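Local coordinates for synaptonemal complex protein 2 (Mus musculus, PDB 5IWZ) that is a major component of the axial and lateral elements of synaptonemal complexes and is required for normal chromosome synapsis in meiosis and for fertility, at residues E339-Y344 with L357-I362; A289-Y294 with V363-K368. One frame throughout, in Å; residues are numbered along the deposited sequence.

Contact 1 of 2, residues E339-Y344 with L357-I362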
loop_
_atom_site.group_PDB
_atom_site.type_symbol
_atom_site.label_atom_id
_atom_site.label_comp_id
_atom_site.label_asym_id
_atom_site.label_seq_id
_atom_site.Cartn_x
_atom_site.Cartn_y
_atom_site.Cartn_z
ATOM N N GLU A 339 8.521 -2.800 15.004
ATOM C CA GLU A 339 9.955 -2.991 14.860
ATOM C C GLU A 339 10.728 -1.682 15.002
ATOM O O GLU A 339 11.935 -1.720 15.216
ATOM C CB GLU A 339 10.271 -3.651 13.512
ATOM C CG GLU A 339 10.060 -2.741 12.318
ATOM C CD GLU A 339 8.735 -2.988 11.579
ATOM O OE1 GLU A 339 7.806 -3.633 12.142
ATOM O OE2 GLU A 339 8.630 -2.502 10.431
ATOM N N LYS A 340 10.067 -0.529 14.889
ATOM C CA LYS A 340 10.738 0.753 15.076
ATOM C C LYS A 340 10.795 1.197 16.543
ATOM O O LYS A 340 11.445 2.200 16.849
ATOM C CB LYS A 340 10.021 1.821 14.258
ATOM C CG LYS A 340 10.744 2.280 13.022
ATOM C CD LYS A 340 10.113 3.558 12.505
ATOM C CE LYS A 340 10.181 3.657 10.989
ATOM N NZ LYS A 340 9.819 5.027 10.501
ATOM N N VAL A 341 10.131 0.493 17.452
ATOM C CA VAL A 341 10.010 0.915 18.847
ATOM C C VAL A 341 11.077 0.175 19.649
ATOM O O VAL A 341 11.081 -1.060 19.709
ATOM C CB VAL A 341 8.594 0.646 19.388
ATOM C CG1 VAL A 341 8.510 0.909 20.901
ATOM C CG2 VAL A 341 7.569 1.511 18.643
ATOM N N GLN A 342 12.017 0.932 20.208
ATOM C CA GLN A 342 13.013 0.374 21.122
ATOM C C GLN A 342 12.389 -0.008 22.464
ATOM O O GLN A 342 12.661 -1.089 22.996
ATOM C CB GLN A 342 14.150 1.376 21.324
ATOM C CG GLN A 342 15.365 0.771 22.033
ATOM C CD GLN A 342 16.498 1.752 22.159
ATOM O OE1 GLN A 342 16.364 2.773 22.822
ATOM N NE2 GLN A 342 17.617 1.463 21.506
ATOM N N MET A 343 11.576 0.874 23.042
ATOM C CA MET A 343 10.755 0.531 24.202
ATOM C C MET A 343 9.790 1.684 24.450
ATOM O O MET A 343 9.886 2.750 23.834
ATOM C CB MET A 343 11.578 0.209 25.470
ATOM C CG MET A 343 12.377 1.320 26.116
ATOM S SD MET A 343 13.278 0.751 27.619
ATOM C CE MET A 343 14.388 -0.474 26.913
ATOM N N TYR A 344 8.844 1.449 25.354
ATOM C CA TYR A 344 7.892 2.483 25.720
ATOM C C TYR A 344 7.599 2.415 27.204
ATOM O O TYR A 344 7.834 1.399 27.864
ATOM C CB TYR A 344 6.587 2.358 24.929
ATOM C CG TYR A 344 5.709 1.178 25.287
ATOM C CD1 TYR A 344 4.720 1.282 26.277
ATOM C CD2 TYR A 344 5.825 -0.021 24.601
ATOM C CE1 TYR A 344 3.897 0.202 26.577
ATOM C CE2 TYR A 344 5.014 -1.094 24.884
ATOM C CZ TYR A 344 4.050 -0.991 25.872
ATOM O OH TYR A 344 3.247 -2.091 26.148
ATOM N N LEU A 357 7.004 6.692 23.539
ATOM C CA LEU A 357 7.623 5.691 22.664
ATOM C C LEU A 357 9.034 6.135 22.331
ATOM O O LEU A 357 9.218 7.185 21.712
ATOM C CB LEU A 357 6.859 5.509 21.351
ATOM C CG LEU A 357 5.400 5.058 21.263
ATOM C CD1 LEU A 357 4.950 5.077 19.783
ATOM C CD2 LEU A 357 5.239 3.677 21.875
ATOM N N THR A 358 10.022 5.344 22.733
ATOM C CA THR A 358 11.399 5.564 22.312
ATOM C C THR A 358 11.613 4.784 21.020
ATOM O O THR A 358 11.466 3.560 21.010
ATOM C CB THR A 358 12.379 5.112 23.395
ATOM O OG1 THR A 358 12.155 5.870 24.581
ATOM C CG2 THR A 358 13.831 5.311 22.955
ATOM N N LEU A 359 11.928 5.485 19.937
ATOM C CA LEU A 359 12.145 4.841 18.647
ATOM C C LEU A 359 13.609 4.451 18.454
ATOM O O LEU A 359 14.516 5.075 19.005
ATOM C CB LEU A 359 11.714 5.759 17.512
ATOM C CG LEU A 359 10.294 6.332 17.622
ATOM C CD1 LEU A 359 10.045 7.222 16.423
ATOM C CD2 LEU A 359 9.249 5.228 17.708
ATOM N N LYS A 360 13.825 3.414 17.645
ATOM C CA LYS A 360 15.163 2.915 17.363
ATOM C C LYS A 360 15.949 3.827 16.433
ATOM O O LYS A 360 17.148 3.591 16.242
ATOM C CB LYS A 360 15.088 1.508 16.754
ATOM C CG LYS A 360 14.723 0.429 17.749
ATOM C CD LYS A 360 14.571 -0.948 17.104
ATOM C CE LYS A 360 14.072 -1.941 18.139
ATOM N NZ LYS A 360 13.916 -3.344 17.646
ATOM N N ASN A 361 15.319 4.845 15.846
ATOM C CA ASN A 361 16.076 5.824 15.077
ATOM C C ASN A 361 15.293 7.125 15.016
ATOM O O ASN A 361 14.089 7.160 15.292
ATOM C CB ASN A 361 16.405 5.309 13.666
ATOM C CG ASN A 361 15.181 4.877 12.895
ATOM O OD1 ASN A 361 14.813 3.695 12.909
ATOM N ND2 ASN A 361 14.544 5.826 12.198
ATOM N N ILE A 362 16.011 8.199 14.666
ATOM C CA ILE A 362 15.397 9.508 14.462
ATOM C C ILE A 362 14.414 9.436 13.307
ATOM O O ILE A 362 14.686 8.802 12.278
ATOM C CB ILE A 362 16.483 10.563 14.180
ATOM C CG1 ILE A 362 17.508 10.621 15.316
ATOM C CG2 ILE A 362 15.870 11.928 13.919
ATOM C CD1 ILE A 362 18.707 11.545 15.003
HETATM O O HOH W 1 12.242 5.718 10.160
HETATM O O HOH W 2 10.880 -3.324 18.477
#
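Lys-360 lays its extended side chain across the backbone of Glu-339 to Gln-342, its start fixed by a nearly straight bond from Lys-360 N to Lys-340 O (2.8 Å, 166° at the hydrogen). With CG anti to its own carbonyl carbon (chi1 -73°), Lys-360 has that atom 3.7 Å from Gln-342 CB; farther along, Lys-360 CD comes within 3.3 Å of Glu-339 O. A water accepts from Lys-360 NZ and donates to Val-341 O, tying the ammonium to the backbone of Val-341. A second water accepts from both Lys-340 NZ and Asn-361 ND2; that same amide also binds Ile-362 O.

The strands form a classic beta bulge, in which Gln-342 and Met-343 both face Thr-358. Thr-358 O takes a 2.8 Å bond from Gln-342 N and a weak one from Met-343 N, while Thr-358 N donates to Met-343 O. On the buried side, Leu-357 CD2 meets Tyr-344 CB at 3.6 Å, while the ring leads away to Thr-387 and Lys-388 of helix 383-390. Val-341 CG2 and Leu-359 CD2 touch at 4.2 Å, near Val-336. This edge of the Spt16M-like domain thus probably depends on solvent for its lysine links, whereas its apolar side does not.

Contact 2 of 2, residues A289-Y294 with V363-K368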
loop_
_atom_site.group_PDB
_atom_site.type_symbol
_atom_site.label_atom_id
_atom_site.label_comp_id
_atom_site.label_asym_id
_atom_site.label_seq_id
_atom_site.Cartn_x
_atom_site.Cartn_y
_atom_site.Cartn_z
ATOM N N ALA A 289 -0.006 15.392 21.098
ATOM C CA ALA A 289 1.074 14.505 20.696
ATOM C C ALA A 289 2.309 15.334 20.404
ATOM O O ALA A 289 2.198 16.476 19.952
ATOM C CB ALA A 289 0.692 13.672 19.467
ATOM N N PHE A 290 3.486 14.753 20.698
ATOM C CA PHE A 290 4.792 15.395 20.552
ATOM C C PHE A 290 5.802 14.457 19.892
ATOM O O PHE A 290 5.864 13.267 20.214
ATOM C CB PHE A 290 5.362 15.837 21.913
ATOM C CG PHE A 290 4.597 16.964 22.540
ATOM C CD1 PHE A 290 5.077 18.260 22.476
ATOM C CD2 PHE A 290 3.369 16.735 23.153
ATOM C CE1 PHE A 290 4.357 19.310 23.035
ATOM C CE2 PHE A 290 2.643 17.784 23.716
ATOM C CZ PHE A 290 3.138 19.070 23.658
ATOM N N LEU A 291 6.599 15.006 18.975
ATOM C CA LEU A 291 7.819 14.365 18.476
ATOM C C LEU A 291 9.000 15.086 19.109
ATOM O O LEU A 291 9.283 16.232 18.755
ATOM C CB LEU A 291 7.893 14.432 16.953
ATOM C CG LEU A 291 9.212 13.947 16.359
ATOM C CD1 LEU A 291 9.406 12.489 16.746
ATOM C CD2 LEU A 291 9.186 14.081 14.842
ATOM N N GLY A 292 9.692 14.426 20.039
ATOM C CA GLY A 292 10.705 15.140 20.798
ATOM C C GLY A 292 10.032 16.256 21.583
ATOM O O GLY A 292 9.080 16.024 22.342
ATOM N N LYS A 293 10.491 17.492 21.388
ATOM C CA LYS A 293 9.908 18.638 22.075
ATOM C C LYS A 293 8.834 19.357 21.265
ATOM O O LYS A 293 8.221 20.294 21.783
ATOM C CB LYS A 293 11.004 19.641 22.460
ATOM N N TYR A 294 8.584 18.964 20.019
ATOM C CA TYR A 294 7.712 19.728 19.132
ATOM C C TYR A 294 6.292 19.172 19.151
ATOM O O TYR A 294 6.083 17.980 18.911
ATOM C CB TYR A 294 8.241 19.714 17.700
ATOM C CG TYR A 294 9.715 20.010 17.552
ATOM C CD1 TYR A 294 10.605 19.002 17.205
ATOM C CD2 TYR A 294 10.217 21.295 17.733
ATOM C CE1 TYR A 294 11.951 19.258 17.053
ATOM C CE2 TYR A 294 11.569 21.562 17.584
ATOM C CZ TYR A 294 12.431 20.535 17.243
ATOM O OH TYR A 294 13.778 20.784 17.092
ATOM N N VAL A 363 13.256 10.090 13.463
ATOM C CA VAL A 363 12.300 10.177 12.371
ATOM C C VAL A 363 11.982 11.642 12.117
ATOM O O VAL A 363 12.293 12.523 12.921
ATOM C CB VAL A 363 11.016 9.365 12.634
ATOM C CG1 VAL A 363 11.372 7.902 12.842
ATOM C CG2 VAL A 363 10.253 9.928 13.838
ATOM N N LYS A 364 11.376 11.903 10.966
ATOM C CA LYS A 364 11.036 13.264 10.569
ATOM C C LYS A 364 9.549 13.327 10.274
ATOM O O LYS A 364 9.045 12.555 9.456
ATOM C CB LYS A 364 11.849 13.707 9.353
ATOM C CG LYS A 364 11.590 15.137 8.916
ATOM C CD LYS A 364 12.287 15.421 7.588
ATOM C CE LYS A 364 12.182 16.886 7.184
ATOM N NZ LYS A 364 12.787 17.149 5.839
ATOM N N ILE A 365 8.846 14.228 10.949
ATOM C CA ILE A 365 7.417 14.417 10.738
ATOM C C ILE A 365 7.167 15.912 10.642
ATOM O O ILE A 365 7.507 16.658 11.567
ATOM C CB ILE A 365 6.575 13.790 11.865
ATOM C CG1 ILE A 365 6.889 12.302 12.024
ATOM C CG2 ILE A 365 5.101 13.956 11.588
ATOM C CD1 ILE A 365 6.063 11.635 13.089
ATOM N N SER A 366 6.581 16.342 9.527
ATOM C CA SER A 366 6.309 17.751 9.227
ATOM C C SER A 366 7.532 18.630 9.498
ATOM O O SER A 366 7.488 19.606 10.249
ATOM C CB SER A 366 5.073 18.254 9.988
ATOM O OG SER A 366 5.041 17.816 11.336
ATOM N N LYS A 367 8.638 18.265 8.846
ATOM C CA LYS A 367 9.913 18.986 8.910
ATOM C C LYS A 367 10.443 19.145 10.334
ATOM O O LYS A 367 11.300 19.999 10.580
ATOM C CB LYS A 367 9.829 20.360 8.224
ATOM C CG LYS A 367 10.366 20.338 6.788
ATOM C CD LYS A 367 11.889 20.532 6.728
ATOM C CE LYS A 367 12.417 20.451 5.297
ATOM N NZ LYS A 367 11.613 21.282 4.367
ATOM N N LYS A 368 9.963 18.334 11.278
ATOM C CA LYS A 368 10.551 18.222 12.606
ATOM C C LYS A 368 11.100 16.812 12.780
ATOM O O LYS A 368 10.612 15.868 12.158
ATOM C CB LYS A 368 9.526 18.526 13.696
ATOM C CG LYS A 368 9.053 19.974 13.708
ATOM C CD LYS A 368 7.614 20.051 14.205
ATOM C CE LYS A 368 7.260 21.445 14.691
ATOM N NZ LYS A 368 6.180 21.427 15.709
#
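Leu-291 makes the apolar part of the contact, reaching Val-363 and Ile-365 with its two methyl branches. CG is anti to the backbone N (chi1 173°); beyond it Leu-291 CD1 meets Val-363 CG2 at 4.0 Å, and Leu-291 CD2 lies 4.0 Å from Ile-365 CB and also 3.5 Å from Lys-368 O. Leu-373 of strand 372-378 and Leu-296 pack on the same leucine.

No hydrogen bond joins the two segments; those inside each one shape two tight beta hairpins of the Spt16M-like domain, a family in the PH clan. A type II' turn joins Leu-291 to Tyr-294, and a type I' turn joins Ile-365 to Lys-368. Ile-365 O accepts from Lys-368 N and, on the opposite face of its plane, from Ser-366 OG at 2.7 Å.

The remaining interaction is CH-pi. Lys-368 CG stands over one face of the Tyr-294 ring, 4.2 Å from its centroid and 25° off the normal. The lysine bends at chi2 (149°), and its end lies beside the tyrosine stem, NZ being 3.3 Å from Tyr-294 CB. An alanine here would keep the CB contact with Tyr-294 CD1 (3.7 Å) but would probably lose the CG contact over the ring and leave Glu-295 O without the ammonium's weak bond.

How the contacts relate
After the helical, armadillo-like part of the chain and strand 281-285 comes strand 288-291, the first partner of contact 2. The chain then turns back through 294-295, runs through strands 308-312, 317-321 and 333-337 of the four-stranded sheet, and enters contact 1 at residue 339. Contact 1 closes a short loop when strand 352-359 returns along 341-349. Only then does strand 362-365 close the much longer loop of contact 2, so that contact 1 is nested inside it. Contact 1 lies at the edge of the five-stranded sheet, and contact 2 ties that sheet to the two-stranded hairpin 362-370. Their centres lie about 14 Å apart, and they touch where Lys-340 NZ packs 4.0 Å from Val-363 CG1.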